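Local atomic coordinates of putative glutaryl-CoA dehydrogenase (Thermus thermophilus, PDB entry 2EBA), a protein that belongs to the acyl-CoA dehydrogenase family of flavoproteins and binds flavin-adenine dinucleotide. Residues Ser138-Arg150 with Leu169-Asp179. Residues are numbered along the deposited sequence; the frame is centred on the assembly and turned at random.
Sequences SDPYGNMKTRARR and LAHLAVIWAKD. With FAD (flavin-adenine dinucleotide), chain I.
Lys178 threads its side chain between Tyr141, Met144 and Arg147, and shows how one long cationic chain can serve several neighbours at once. Its ammonium lies over one face of the Tyr141 ring in a cation-pi contact, NZ 4.2 Å from the ring centroid, while CD touches the ring at CE1. Tyr141 holds the same ammonium from its backbone as well, through a hydrogen bond from Lys178 NZ to Tyr141 O of 3.0 Å, the donor tilted 20° from the carbonyl plane. A bend in the lysine chain (chi3 -68°) turns the amine back to this carbonyl, at the start of the type I turn Tyr141-Met144. Against the stem of the lysine, Met144 SD meets Lys178 CG at 3.5 Å; the methionine then bends at chi3, so that its CE reaches Trp176 CB. The side chains of Arg147 and Lys178 cross obliquely, Lys178 CB lying over one guanidinium face towards the rim. Arg147 NH2 lies 4.4 Å from Lys178 NZ, a proximity of like charges that probably costs some energy. These side chains flank a single beta bridge in the middle domain of the acyl-CoA dehydrogenase fold, where strands 147-149 and 172-178, members of different sheets, cross at 73°. Lys178 N donates to Thr146 O, and Ala148 N to Lys178 O. Thr146 CG2 presses on Ala177 CB at 3.4 Å, while its OG1 bonds to Glu133. Before the turn, Ser138 grips FAD O2A with both N and OG.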
# COMPACT_ATOMS: atom_id res chain seq x y z
N SER A 138 1.15 13.22 22.16
CA SER A 138 0.61 11.86 22.09
C SER A 138 0.50 11.23 23.47
O SER A 138 -0.24 10.26 23.67
CB SER A 138 1.45 10.98 21.17
OG SER A 138 1.34 11.40 19.82
N ASP A 139 1.25 11.76 24.43
CA ASP A 139 1.17 11.30 25.80
C ASP A 139 0.66 12.54 26.51
O ASP A 139 1.45 13.28 27.09
CB ASP A 139 2.55 10.92 26.32
CG ASP A 139 2.50 10.27 27.69
OD1 ASP A 139 1.38 10.11 28.23
OD2 ASP A 139 3.58 9.92 28.22
N PRO A 140 -0.65 12.79 26.47
CA PRO A 140 -0.98 14.02 27.18
C PRO A 140 -0.98 14.04 28.71
O PRO A 140 -1.03 15.12 29.30
CB PRO A 140 -2.34 14.44 26.58
CG PRO A 140 -2.92 13.14 26.12
CD PRO A 140 -1.75 12.34 25.60
N TYR A 141 -0.94 12.88 29.36
CA TYR A 141 -0.88 12.89 30.82
C TYR A 141 0.59 12.93 31.20
O TYR A 141 1.02 13.67 32.09
CB TYR A 141 -1.50 11.65 31.46
CG TYR A 141 -1.27 11.59 32.95
CD1 TYR A 141 -2.03 12.37 33.83
CD2 TYR A 141 -0.25 10.80 33.48
CE1 TYR A 141 -1.79 12.35 35.21
CE2 TYR A 141 -0.01 10.77 34.86
CZ TYR A 141 -0.78 11.55 35.71
OH TYR A 141 -0.56 11.56 37.07
N GLY A 142 1.37 12.11 30.49
CA GLY A 142 2.80 12.01 30.74
C GLY A 142 3.65 13.24 30.49
O GLY A 142 4.63 13.46 31.20
N ASN A 143 3.31 14.04 29.49
CA ASN A 143 4.10 15.23 29.20
C ASN A 143 3.46 16.50 29.68
O ASN A 143 3.93 17.57 29.34
CB ASN A 143 4.38 15.34 27.70
CG ASN A 143 5.37 14.30 27.22
OD1 ASN A 143 6.35 14.00 27.91
ND2 ASN A 143 5.13 13.75 26.04
N MET A 144 2.40 16.38 30.46
CA MET A 144 1.72 17.55 31.01
C MET A 144 2.51 18.09 32.19
O MET A 144 2.29 17.66 33.33
CB MET A 144 0.30 17.19 31.49
CG MET A 144 -0.44 18.34 32.16
SD MET A 144 -2.02 17.85 32.79
CE MET A 144 -2.86 17.76 31.38
N LYS A 145 3.43 19.02 31.96
CA LYS A 145 4.17 19.55 33.09
C LYS A 145 3.67 20.88 33.58
O LYS A 145 4.35 21.53 34.39
CB LYS A 145 5.65 19.66 32.80
CG LYS A 145 6.23 18.38 32.36
CD LYS A 145 6.90 18.67 31.07
CE LYS A 145 7.70 17.51 30.64
NZ LYS A 145 8.97 17.55 31.40
N THR A 146 2.51 21.31 33.09
CA THR A 146 1.97 22.56 33.57
C THR A 146 1.42 22.26 34.96
O THR A 146 0.61 21.34 35.12
CB THR A 146 0.83 23.05 32.66
OG1 THR A 146 1.36 23.38 31.38
CG2 THR A 146 0.15 24.27 33.25
N ARG A 147 1.84 23.02 35.96
CA ARG A 147 1.38 22.79 37.31
C ARG A 147 0.37 23.78 37.82
O ARG A 147 0.28 24.91 37.34
CB ARG A 147 2.57 22.77 38.26
CG ARG A 147 3.35 21.51 38.20
CD ARG A 147 2.52 20.36 38.71
NE ARG A 147 3.22 19.09 38.54
CZ ARG A 147 3.48 18.54 37.36
NH1 ARG A 147 3.10 19.15 36.24
NH2 ARG A 147 4.13 17.38 37.30
N ALA A 148 -0.39 23.34 38.81
CA ALA A 148 -1.42 24.14 39.44
C ALA A 148 -1.36 23.88 40.95
O ALA A 148 -1.53 22.75 41.40
CB ALA A 148 -2.78 23.77 38.88
N ARG A 149 -1.11 24.93 41.72
CA ARG A 149 -1.02 24.81 43.17
C ARG A 149 -2.00 25.73 43.83
O ARG A 149 -2.03 26.92 43.53
CB ARG A 149 0.39 25.13 43.63
CG ARG A 149 1.42 24.12 43.11
CD ARG A 149 2.82 24.43 43.62
NE ARG A 149 3.82 23.48 43.11
CZ ARG A 149 5.12 23.59 43.35
NH1 ARG A 149 5.59 24.59 44.09
NH2 ARG A 149 5.97 22.70 42.83
N ARG A 150 -2.80 25.18 44.74
CA ARG A 150 -3.81 25.95 45.44
C ARG A 150 -3.25 26.63 46.68
O ARG A 150 -3.51 27.81 46.92
CB ARG A 150 -4.98 25.04 45.82
CG ARG A 150 -5.90 25.61 46.90
CD ARG A 150 -7.28 25.99 46.40
NE ARG A 150 -8.11 24.82 46.12
CZ ARG A 150 -9.43 24.79 46.30
NH1 ARG A 150 -10.07 25.86 46.75
NH2 ARG A 150 -10.10 23.68 46.03
N LEU A 169 -6.46 34.57 19.56
CA LEU A 169 -7.77 35.15 19.34
C LEU A 169 -8.59 35.04 20.62
O LEU A 169 -9.48 35.85 20.89
CB LEU A 169 -8.52 34.42 18.22
CG LEU A 169 -7.98 34.34 16.79
CD1 LEU A 169 -8.88 33.45 15.94
CD2 LEU A 169 -7.92 35.73 16.19
N ALA A 170 -8.26 34.03 21.43
CA ALA A 170 -8.98 33.71 22.65
C ALA A 170 -8.92 34.67 23.82
O ALA A 170 -7.88 35.27 24.11
CB ALA A 170 -8.58 32.32 23.13
N HIS A 171 -10.06 34.81 24.50
CA HIS A 171 -10.15 35.63 25.70
C HIS A 171 -10.13 34.62 26.83
O HIS A 171 -9.69 34.90 27.94
CB HIS A 171 -11.47 36.39 25.77
CG HIS A 171 -11.85 37.06 24.49
ND1 HIS A 171 -12.52 36.41 23.48
CD2 HIS A 171 -11.66 38.33 24.06
CE1 HIS A 171 -12.73 37.24 22.48
NE2 HIS A 171 -12.21 38.42 22.80
N LEU A 172 -10.62 33.41 26.53
CA LEU A 172 -10.67 32.34 27.52
C LEU A 172 -9.85 31.16 27.03
O LEU A 172 -9.97 30.74 25.88
CB LEU A 172 -12.13 31.92 27.74
CG LEU A 172 -12.41 31.18 29.05
CD1 LEU A 172 -12.07 32.09 30.22
CD2 LEU A 172 -13.86 30.76 29.11
N ALA A 173 -9.02 30.61 27.91
CA ALA A 173 -8.16 29.48 27.56
C ALA A 173 -8.37 28.31 28.52
O ALA A 173 -8.07 28.42 29.71
CB ALA A 173 -6.68 29.91 27.57
N VAL A 174 -8.88 27.20 27.99
CA VAL A 174 -9.13 26.02 28.81
C VAL A 174 -7.79 25.36 28.98
O VAL A 174 -7.30 24.68 28.09
CB VAL A 174 -10.07 25.05 28.10
CG1 VAL A 174 -10.35 23.85 28.99
CG2 VAL A 174 -11.35 25.76 27.76
N ILE A 175 -7.18 25.58 30.13
CA ILE A 175 -5.87 25.01 30.38
C ILE A 175 -5.95 23.79 31.26
O ILE A 175 -6.67 23.79 32.26
CB ILE A 175 -4.93 26.05 31.02
CG1 ILE A 175 -4.14 26.77 29.94
CG2 ILE A 175 -3.98 25.38 31.99
CD1 ILE A 175 -4.96 27.63 29.04
N TRP A 176 -5.19 22.76 30.89
CA TRP A 176 -5.13 21.53 31.66
C TRP A 176 -3.76 21.43 32.31
O TRP A 176 -2.74 21.48 31.62
CB TRP A 176 -5.36 20.30 30.77
CG TRP A 176 -6.65 20.37 30.05
CD1 TRP A 176 -6.87 20.91 28.82
CD2 TRP A 176 -7.95 20.02 30.56
NE1 TRP A 176 -8.21 20.93 28.54
CE2 TRP A 176 -8.90 20.39 29.59
CE3 TRP A 176 -8.40 19.43 31.76
CZ2 TRP A 176 -10.27 20.20 29.78
CZ3 TRP A 176 -9.76 19.25 31.94
CH2 TRP A 176 -10.68 19.63 30.95
N ALA A 177 -3.74 21.30 33.63
CA ALA A 177 -2.49 21.19 34.37
C ALA A 177 -2.66 20.13 35.44
O ALA A 177 -3.73 19.56 35.57
CB ALA A 177 -2.14 22.51 35.03
N LYS A 178 -1.60 19.86 36.18
CA LYS A 178 -1.65 18.88 37.25
C LYS A 178 -1.31 19.57 38.58
O LYS A 178 -0.77 20.68 38.60
CB LYS A 178 -0.67 17.74 36.98
CG LYS A 178 -1.16 16.73 35.97
CD LYS A 178 -0.25 15.50 35.87
CE LYS A 178 1.10 15.82 35.25
NZ LYS A 178 1.86 14.60 34.83
N ASP A 179 -1.64 18.90 39.69
CA ASP A 179 -1.39 19.41 41.03
C ASP A 179 -0.46 18.44 41.77
O ASP A 179 -0.35 18.45 43.00
CB ASP A 179 -2.72 19.56 41.77
CG ASP A 179 -3.46 18.24 41.91
OD1 ASP A 179 -4.64 18.27 42.33
OD2 ASP A 179 -2.88 17.18 41.61
PA FAD I . 4.65 13.51 19.17
O1A FAD I . 6.09 13.53 19.63
O2A FAD I . 3.53 13.25 20.14
O5B FAD I . 4.56 12.48 17.92
C5B FAD I . 5.44 12.38 16.93
C4B FAD I . 5.45 11.12 16.09
O4B FAD I . 5.44 9.85 17.05
C3B FAD I . 3.91 10.84 15.67
O3B FAD I . 4.01 10.01 14.52
C2B FAD I . 3.22 9.84 16.64
O2B FAD I . 2.40 8.95 15.99
C1B FAD I . 4.42 9.02 17.03
N9A FAD I . 4.12 8.49 18.43
C8A FAD I . 3.93 9.23 19.51
N7A FAD I . 3.72 8.35 20.55
C5A FAD I . 3.81 7.08 20.09
C6A FAD I . 3.69 5.78 20.68
N6A FAD I . 3.42 5.62 21.99
N1A FAD I . 3.84 4.66 19.89
C2A FAD I . 4.11 4.78 18.55
N3A FAD I . 4.22 6.01 17.96
C4A FAD I . 4.09 7.17 18.71
N1 FAD I . -3.17 20.57 20.74
C2 FAD I . -4.08 21.05 21.65
O2 FAD I . -4.11 20.59 22.80
N3 FAD I . -4.94 22.05 21.29
C4 FAD I . -4.91 22.59 20.03
O4 FAD I . -5.70 23.51 19.73
C4X FAD I . -3.99 22.11 19.08
N5 FAD I . -3.92 22.64 17.81
C5X FAD I . -2.99 22.21 16.89
C6 FAD I . -2.93 22.81 15.61
C7 FAD I . -1.96 22.38 14.67
C7M FAD I . -1.94 23.08 13.32
C8 FAD I . -1.04 21.34 15.01
C8M FAD I . 0.03 20.83 14.07
C9 FAD I . -1.11 20.75 16.28
C9A FAD I . -2.08 21.16 17.26
N10 FAD I . -2.16 20.61 18.55
C10 FAD I . -3.09 21.07 19.46
C1' FAD I . -1.25 19.54 19.00
C2' FAD I . -1.45 18.22 18.33
O2' FAD I . -2.50 17.52 18.98
C3' FAD I . -0.13 17.49 18.39
O3' FAD I . 0.65 17.93 17.28
C4' FAD I . -0.25 15.98 18.33
O4' FAD I . -0.59 15.45 19.62
C5' FAD I . 1.06 15.36 17.89
O5' FAD I . 1.99 15.40 18.95
P FAD I . 3.45 16.11 18.87
O1P FAD I . 3.50 17.14 17.79
O2P FAD I . 3.80 16.56 20.26
O3P FAD I . 4.38 14.90 18.38